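Trans-isoprenyl diphosphate synthase (Caulobacter crescentus, PDB 3OYR) probably makes all-trans-octaprenyl diphosphate, the precursor of quinone side chains, by adding isopentenyl units to farnesyl diphosphate. Local coordinates at residues B[22-27]-B[66-71]. Numbering follows the deposited sequence.
Sequences GSVDRL and KRLRPL. With DMA (dimethylallyl diphosphate), chain D.
V24 faces L68 and L27 faces L71 where helix 25-45, with the loop residue V24 just before it, meets the first turn of helix 68-79, the CA atoms of L27 and L71 7.3 Å apart. V24 and L68 cross at about a right angle, methyl CG1 of V24 meeting methyl CD2 of L68 at 3.8 Å. Three residues on, CG of L27 stands anti to its backbone N (chi1 -174°), which carries CD2 over the root of L71, 4.0 Å from its CB; branched aliphatic chains suit this mostly buried contact. From the same segment cationic K66 and R69, suited to an anion, turn to the dimethylallyl diphosphate pocket of this all-helical FPP/GGPP synthase family fold. The K66 backbone N gives O3B a nearly straight bond of 2.9 Å, while its chain, bent at chi3 and chi4, curls back until NZ bridges O3B and O2A, one oxygen from each phosphate; NZ also salt-bridges OXT of A345. R69 NH1 gives O1A an almost straight in-plane hydrogen bond of 2.8 Å. A leucine at R69 would probably leave O1A without this charged donor. Helix 328-342 covers V24 and L27 through L336, F228 of helix 211-238 packs on L68 and R69, and helix 87-109 supplies H98 to the ligand.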
loop_
_atom_site.group_PDB
_atom_site.type_symbol
_atom_site.label_atom_id
_atom_site.label_comp_id
_atom_site.label_asym_id
_atom_site.label_seq_id
_atom_site.Cartn_x
_atom_site.Cartn_y
_atom_site.Cartn_z
ATOM N N GLY B 22 -13.842 18.287 -25.576
ATOM C CA GLY B 22 -13.654 16.847 -25.470
ATOM C C GLY B 22 -14.813 16.213 -24.716
ATOM O O GLY B 22 -15.831 16.868 -24.457
ATOM N N SER B 23 -14.643 14.941 -24.368
ATOM C CA SER B 23 -15.625 14.149 -23.620
ATOM C C SER B 23 -14.974 12.817 -23.307
ATOM O O SER B 23 -13.911 12.517 -23.850
ATOM C CB SER B 23 -16.892 13.909 -24.455
ATOM O OG SER B 23 -16.553 13.482 -25.761
ATOM N N VAL B 24 -15.595 12.012 -22.443
ATOM C CA VAL B 24 -15.130 10.631 -22.256
ATOM C C VAL B 24 -15.944 9.655 -23.082
ATOM O O VAL B 24 -15.570 8.484 -23.199
ATOM C CB VAL B 24 -15.145 10.163 -20.770
ATOM C CG1 VAL B 24 -14.077 10.858 -20.007
ATOM C CG2 VAL B 24 -16.510 10.380 -20.108
ATOM N N ASP B 25 -17.040 10.153 -23.662
ATOM C CA ASP B 25 -18.092 9.319 -24.243
ATOM C C ASP B 25 -17.592 8.296 -25.243
ATOM O O ASP B 25 -17.979 7.133 -25.158
ATOM C CB ASP B 25 -19.208 10.168 -24.891
ATOM C CG ASP B 25 -20.081 10.912 -23.863
ATOM O OD1 ASP B 25 -19.785 10.880 -22.638
ATOM O OD2 ASP B 25 -21.070 11.548 -24.303
ATOM N N ARG B 26 -16.724 8.714 -26.159
ATOM C CA ARG B 26 -16.189 7.817 -27.190
ATOM C C ARG B 26 -15.294 6.730 -26.570
ATOM O O ARG B 26 -15.389 5.547 -26.932
ATOM C CB ARG B 26 -15.425 8.623 -28.249
ATOM C CG ARG B 26 -14.856 7.804 -29.407
ATOM C CD ARG B 26 -14.144 8.716 -30.388
ATOM N NE ARG B 26 -14.875 9.964 -30.571
ATOM C CZ ARG B 26 -15.734 10.194 -31.559
ATOM N NH1 ARG B 26 -16.358 11.363 -31.637
ATOM N NH2 ARG B 26 -15.964 9.261 -32.471
ATOM N N LEU B 27 -14.430 7.139 -25.635
ATOM C CA LEU B 27 -13.577 6.208 -24.896
ATOM C C LEU B 27 -14.418 5.116 -24.197
ATOM O O LEU B 27 -14.165 3.939 -24.375
ATOM C CB LEU B 27 -12.690 6.949 -23.877
ATOM C CG LEU B 27 -11.642 6.114 -23.126
ATOM C CD1 LEU B 27 -10.861 5.164 -24.044
ATOM C CD2 LEU B 27 -10.686 7.018 -22.417
ATOM N N LYS B 66 -14.681 7.828 -12.278
ATOM C CA LYS B 66 -14.697 7.922 -13.737
ATOM C C LYS B 66 -13.974 6.779 -14.426
ATOM O O LYS B 66 -14.116 6.612 -15.631
ATOM C CB LYS B 66 -14.125 9.266 -14.194
ATOM C CG LYS B 66 -14.899 10.474 -13.692
ATOM C CD LYS B 66 -14.182 11.784 -14.084
ATOM C CE LYS B 66 -12.804 11.943 -13.391
ATOM N NZ LYS B 66 -12.994 12.201 -11.919
ATOM N N ARG B 67 -13.192 6.004 -13.667
ATOM C CA ARG B 67 -12.469 4.850 -14.199
ATOM C C ARG B 67 -11.514 5.202 -15.330
ATOM O O ARG B 67 -11.230 4.365 -16.188
ATOM C CB ARG B 67 -13.443 3.743 -14.620
ATOM C CG ARG B 67 -14.356 3.299 -13.470
ATOM C CD ARG B 67 -13.572 2.439 -12.460
ATOM N NE ARG B 67 -14.476 1.781 -11.530
ATOM C CZ ARG B 67 -14.952 2.347 -10.425
ATOM N NH1 ARG B 67 -14.581 3.578 -10.088
ATOM N NH2 ARG B 67 -15.799 1.677 -9.657
ATOM N N LEU B 68 -10.994 6.435 -15.312
ATOM C CA LEU B 68 -10.101 6.921 -16.382
ATOM C C LEU B 68 -8.827 6.116 -16.463
ATOM O O LEU B 68 -8.334 5.814 -17.559
ATOM C CB LEU B 68 -9.762 8.409 -16.210
ATOM C CG LEU B 68 -10.926 9.404 -16.227
ATOM C CD1 LEU B 68 -10.415 10.826 -16.271
ATOM C CD2 LEU B 68 -11.876 9.160 -17.408
ATOM N N ARG B 69 -8.314 5.727 -15.300
ATOM C CA ARG B 69 -7.089 4.953 -15.278
ATOM C C ARG B 69 -7.185 3.574 -15.936
ATOM O O ARG B 69 -6.386 3.319 -16.860
ATOM C CB ARG B 69 -6.457 4.948 -13.896
ATOM C CG ARG B 69 -5.884 6.291 -13.512
ATOM C CD ARG B 69 -5.927 6.395 -12.020
ATOM N NE ARG B 69 -5.658 7.736 -11.526
ATOM C CZ ARG B 69 -6.589 8.653 -11.320
ATOM N NH1 ARG B 69 -7.874 8.395 -11.598
ATOM N NH2 ARG B 69 -6.229 9.832 -10.856
ATOM N N PRO B 70 -8.174 2.707 -15.530
ATOM C CA PRO B 70 -8.334 1.448 -16.302
ATOM C C PRO B 70 -8.724 1.654 -17.760
ATOM O O PRO B 70 -8.298 0.858 -18.613
ATOM C CB PRO B 70 -9.448 0.669 -15.551
ATOM C CG PRO B 70 -10.079 1.660 -14.608
ATOM C CD PRO B 70 -9.007 2.690 -14.309
ATOM N N LEU B 71 -9.535 2.684 -18.044
ATOM C CA LEU B 71 -9.883 3.068 -19.405
ATOM C C LEU B 71 -8.649 3.335 -20.252
ATOM O O LEU B 71 -8.577 2.919 -21.417
ATOM C CB LEU B 71 -10.798 4.311 -19.446
ATOM C CG LEU B 71 -12.276 4.072 -19.142
ATOM C CD1 LEU B 71 -13.058 5.402 -19.064
ATOM C CD2 LEU B 71 -12.885 3.129 -20.131
HETATM C C1 DMA D . -8.927 11.591 -7.602
HETATM O O1 DMA D . -9.012 10.947 -8.881
HETATM C C2 DMA D . -7.443 11.536 -7.526
HETATM C C3 DMA D . -6.671 12.549 -7.929
HETATM C C4 DMA D . -7.226 13.878 -8.368
HETATM C C5 DMA D . -5.192 12.319 -7.894
HETATM P PA DMA D . -10.243 11.012 -9.908
HETATM O O1A DMA D . -9.929 10.245 -11.177
HETATM O O2A DMA D . -10.631 12.453 -10.087
HETATM O O3A DMA D . -11.315 10.239 -8.971
HETATM P PB DMA D . -12.458 9.157 -9.378
HETATM O O1B DMA D . -11.744 7.827 -9.523
HETATM O O2B DMA D . -13.264 9.268 -8.102
HETATM O O3B DMA D . -13.150 9.610 -10.635
#